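Local coordinates for odorant Binding Protein from Varroa destructor, form P2<1> (Varroa destructor, PDB 7NZA) that probably binds and carries small odorant or other semiochemical molecules in an internal cavity that is wide open, at the interface of chains A and B. Residues are numbered along the deposited sequence; one frame, centred on the assembly and turned at random. Chains: chain A/B, Odorant Binding Protein from Varroa destructor, form P2<1>.

Contact 1: the interface of chains A and B. Residues chain A 24, 91, 94, 129, 133, 137; chain B 8-9.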
loop_
_atom_site.group_PDB
_atom_site.type_symbol
_atom_site.label_atom_id
_atom_site.label_comp_id
_atom_site.label_asym_id
_atom_site.label_seq_id
_atom_site.Cartn_x
_atom_site.Cartn_y
_atom_site.Cartn_z
ATOM N N LEU A 24 -2.210 11.567 -12.396
ATOM C CA LEU A 24 -1.550 11.546 -11.061
ATOM C C LEU A 24 -1.113 10.142 -10.641
ATOM O O LEU A 24 -0.494 10.009 -9.588
ATOM C CB LEU A 24 -2.493 12.162 -10.033
ATOM C CG LEU A 24 -2.853 13.624 -10.274
ATOM C CD1 LEU A 24 -3.721 14.190 -9.138
ATOM C CD2 LEU A 24 -1.618 14.487 -10.458
ATOM N N ILE A 91 3.160 19.541 -9.745
ATOM C CA ILE A 91 1.745 19.420 -10.173
ATOM C C ILE A 91 1.655 19.886 -11.625
ATOM O O ILE A 91 0.917 19.242 -12.414
ATOM C CB ILE A 91 0.826 20.241 -9.260
ATOM C CG1 ILE A 91 0.741 19.641 -7.855
ATOM C CG2 ILE A 91 -0.536 20.364 -9.890
ATOM C CD1 ILE A 91 0.212 20.615 -6.803
ATOM N N LYS A 94 2.519 17.387 -14.271
ATOM C CA LYS A 94 1.650 16.208 -14.477
ATOM C C LYS A 94 0.787 16.413 -15.723
ATOM O O LYS A 94 0.158 15.425 -16.167
ATOM C CB LYS A 94 0.756 16.039 -13.242
ATOM C CG LYS A 94 1.486 15.756 -11.935
ATOM C CD LYS A 94 2.209 14.433 -11.970
ATOM C CE LYS A 94 2.697 14.016 -10.601
ATOM N NZ LYS A 94 3.358 12.695 -10.692
ATOM N N TYR A 129 0.111 20.223 4.952
ATOM C CA TYR A 129 -0.004 20.507 3.507
ATOM C C TYR A 129 -0.323 19.216 2.750
ATOM O O TYR A 129 -1.232 19.203 1.915
ATOM C CB TYR A 129 1.302 21.087 2.978
ATOM C CG TYR A 129 1.357 21.178 1.488
ATOM C CD1 TYR A 129 0.717 22.202 0.812
ATOM C CD2 TYR A 129 1.981 20.193 0.735
ATOM C CE1 TYR A 129 0.738 22.272 -0.562
ATOM C CE2 TYR A 129 2.027 20.233 -0.647
ATOM C CZ TYR A 129 1.376 21.292 -1.306
ATOM O OH TYR A 129 1.393 21.261 -2.653
ATOM N N MET A 133 -3.728 18.537 0.713
ATOM C CA MET A 133 -3.718 18.312 -0.771
ATOM C C MET A 133 -4.302 16.929 -1.075
ATOM O O MET A 133 -4.997 16.770 -2.072
ATOM C CB MET A 133 -2.315 18.450 -1.321
ATOM C CG MET A 133 -1.892 19.908 -1.292
ATOM S SD MET A 133 -2.925 21.007 -2.300
ATOM C CE MET A 133 -2.273 20.718 -3.945
ATOM N N ILE A 137 -7.267 17.390 -3.632
ATOM C CA ILE A 137 -7.046 16.780 -4.958
ATOM C C ILE A 137 -8.078 15.705 -5.158
ATOM O O ILE A 137 -8.671 15.532 -6.225
ATOM C CB ILE A 137 -5.628 16.299 -5.157
ATOM C CG1 ILE A 137 -4.627 17.448 -5.186
ATOM C CG2 ILE A 137 -5.561 15.494 -6.462
ATOM C CD1 ILE A 137 -3.216 16.985 -5.228
ATOM N N ALA B 8 2.993 17.011 -3.350
ATOM C CA ALA B 8 1.560 16.977 -3.038
ATOM C C ALA B 8 0.981 15.598 -3.315
ATOM O O ALA B 8 -0.141 15.339 -2.906
ATOM C CB ALA B 8 0.866 18.045 -3.866
ATOM N N THR B 9 1.632 14.754 -4.103
ATOM C CA THR B 9 1.107 13.460 -4.540
ATOM C C THR B 9 2.163 12.344 -4.372
ATOM O O THR B 9 2.487 11.635 -5.342
ATOM C CB THR B 9 0.590 13.536 -5.970
ATOM O OG1 THR B 9 1.632 13.875 -6.882
ATOM C CG2 THR B 9 -0.509 14.555 -6.172
HETATM O O HOH W 1 4.206 12.629 -7.901
#
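With CG1 of A:Ile137 set opposite its carbonyl carbon (chi1 -66°) and the rest of the chain extended, CD1 is carried out from helix 122-141 towards B:Thr9. The threonine meets it with CG2, which likewise lies opposite its own carbonyl carbon because OG1 takes the slot between backbone N and carbonyl carbon (chi1 62°). The two methyl groups, A:Ile137 CD1 and B:Thr9 CG2, are 3.8 Å apart, the side chains crossing at about a right angle. This rotamer also separates the two branches of the threonine: the methyl faces the apolar wall, while the hydroxyl turns to the A:Lys94 side. There a water is shared, 2.9 Å from A:Lys94 NZ and 3.0 Å from B:Thr9 OG1, with the threonine carbonyl O a longer 3.2 Å from the same water. The A:Lys94 amine is thus linked to the partner chain indirectly, while the lysine and threonine side chains run past each other in opposite directions.

One residue earlier, the methyl of B:Ala8 is met from several directions. A:Ile91 CD1, from helix 84-93, lies 4.0 Å from B:Ala8 CB, and A:Met133 reaches that methyl through both CB and CE. The phenol oxygen OH of A:Tyr129 stands 3.5 Å from B:Ala8 CB, a van der Waals approach. Within chain A, A:Met133 CG lies over one face of the tyrosine ring, offset towards the rim, which probably helps fix both side chains. Replacing A:Tyr129 with an alanine would probably open a gap beside the B:Ala8 methyl and leave A:Met133 freer to turn.

Together, helices 84-93 and 122-141 form an apolar receiving surface, flanked by A:Leu24, for the N-terminal segment of the other copy. It probably helps hold that arm across the deposited dimer, although the structure alone does not establish the dimer as the biological form.

Contact 2: the interface of chains A and B. Residues chain A 11, 13-15; chain B 31, 34-35, 38.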
loop_
_atom_site.group_PDB
_atom_site.type_symbol
_atom_site.label_atom_id
_atom_site.label_comp_id
_atom_site.label_asym_id
_atom_site.label_seq_id
_atom_site.Cartn_x
_atom_site.Cartn_y
_atom_site.Cartn_z
ATOM N N ALA A 11 1.403 -9.741 -3.296
ATOM C CA ALA A 11 1.823 -8.340 -3.302
ATOM C C ALA A 11 0.640 -7.465 -2.973
ATOM O O ALA A 11 -0.469 -7.777 -3.453
ATOM C CB ALA A 11 2.435 -7.945 -4.604
ATOM N N VAL A 13 -0.979 -3.716 -3.330
ATOM C CA VAL A 13 -0.886 -2.498 -4.163
ATOM C C VAL A 13 -2.058 -1.593 -3.800
ATOM O O VAL A 13 -3.120 -2.054 -3.403
ATOM C CB VAL A 13 -0.874 -2.834 -5.673
ATOM C CG1 VAL A 13 0.317 -3.718 -6.017
ATOM C CG2 VAL A 13 -2.142 -3.458 -6.148
ATOM N N PRO A 14 -1.915 -0.291 -4.118
ATOM C CA PRO A 14 -3.047 0.604 -3.985
ATOM C C PRO A 14 -4.170 0.250 -4.943
ATOM O O PRO A 14 -3.959 -0.211 -6.032
ATOM C CB PRO A 14 -2.494 1.998 -4.303
ATOM C CG PRO A 14 -0.972 1.859 -4.199
ATOM C CD PRO A 14 -0.680 0.414 -4.511
ATOM N N VAL A 15 -5.387 0.443 -4.455
ATOM C CA VAL A 15 -6.617 0.182 -5.210
ATOM C C VAL A 15 -7.358 1.508 -5.323
ATOM O O VAL A 15 -7.993 1.948 -4.336
ATOM C CB VAL A 15 -7.447 -0.876 -4.528
ATOM C CG1 VAL A 15 -8.700 -1.160 -5.286
ATOM C CG2 VAL A 15 -6.673 -2.176 -4.333
ATOM N N ARG B 31 5.111 -6.812 -8.518
ATOM C CA ARG B 31 4.330 -5.618 -8.102
ATOM C C ARG B 31 3.578 -5.000 -9.276
ATOM O O ARG B 31 2.404 -4.667 -9.160
ATOM C CB ARG B 31 5.247 -4.499 -7.606
ATOM C CG ARG B 31 4.613 -3.593 -6.576
ATOM C CD ARG B 31 5.635 -2.461 -6.451
ATOM N NE ARG B 31 5.725 -1.732 -7.712
ATOM C CZ ARG B 31 6.827 -1.200 -8.236
ATOM N NH1 ARG B 31 8.002 -1.269 -7.633
ATOM N NH2 ARG B 31 6.729 -0.601 -9.381
ATOM N N LYS B 34 0.676 -7.213 -10.295
ATOM C CA LYS B 34 -0.466 -7.102 -9.378
ATOM C C LYS B 34 -1.233 -5.798 -9.610
ATOM O O LYS B 34 -2.432 -5.771 -9.611
ATOM C CB LYS B 34 0.043 -7.207 -7.932
ATOM C CG LYS B 34 -1.083 -7.170 -6.907
ATOM C CD LYS B 34 -2.181 -8.233 -7.098
ATOM C CE LYS B 34 -3.161 -8.314 -5.954
ATOM N NZ LYS B 34 -2.555 -8.952 -4.759
ATOM N N ALA B 35 -0.531 -4.696 -9.837
ATOM C CA ALA B 35 -1.207 -3.406 -10.184
ATOM C C ALA B 35 -1.987 -3.557 -11.464
ATOM O O ALA B 35 -3.101 -3.030 -11.533
ATOM C CB ALA B 35 -0.202 -2.296 -10.278
ATOM N N VAL B 38 -5.105 -5.584 -10.628
ATOM C CA VAL B 38 -6.064 -4.778 -9.852
ATOM C C VAL B 38 -6.704 -3.699 -10.724
ATOM O O VAL B 38 -7.945 -3.502 -10.641
ATOM C CB VAL B 38 -5.367 -4.191 -8.608
ATOM C CG1 VAL B 38 -6.159 -2.985 -8.062
ATOM C CG2 VAL B 38 -5.101 -5.282 -7.619
#
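Helix 28-44 of chain B offers one flank to the extended N-terminal segment of chain A, and the spacing of B:Arg31, B:Lys34, B:Ala35 and B:Val38 matches successive turns of that helix. A:Val13 contributes both branches. Its CG1 lies 3.8 Å from B:Lys34 CG and also nears the main-chain carbonyl of B:Arg31 and the backbone at B:Ala35; CG2 is 3.8 Å from B:Val38 CG2. These two valine side chains slide past one another in opposite directions. The other B:Val38 branch, CG1, is anti to the backbone N (chi1 160°), which directs it to A:Val15, whose CG2 is 3.9 Å away with the side chains nearly perpendicular.

B:Lys34 adds a polar link. Its chain bends at chi2 (56°) and again at chi4, curling round the carbonyl of A:Ala11 and bringing the terminal amine NZ to 2.7 Å from A:Ala11 O. The C=O...N angle of 166° places the donor almost in line with the carbonyl bond. CG and CE of the lysine also pass close to that oxygen, so the aliphatic chain packs against the peptide while its end bonds to it. Because the acceptor is main chain, this bond itself does not read the side chain at that position. The patch lays the arm along the partner helix, a lysine-to-backbone hydrogen bond supplementing valine packing, and probably stabilises the pairing of the two copies in the deposited assembly.

Contact 1 and contact 2 have centres about 21 Å apart and share no residues in the copies given, but both use the N-terminal segment that precedes strand 16-17. In contact 1 its early part, from chain B, enters the helical body of chain A; in contact 2 a slightly later stretch, from chain A, runs along helix 28-44 of chain B. The two-fold symmetry supplies the twin of each, so each arm makes both kinds of contact with its partner. The arms are therefore exchanged reciprocally, which spreads the interface over separate elements; this pairing may or may not persist in solution.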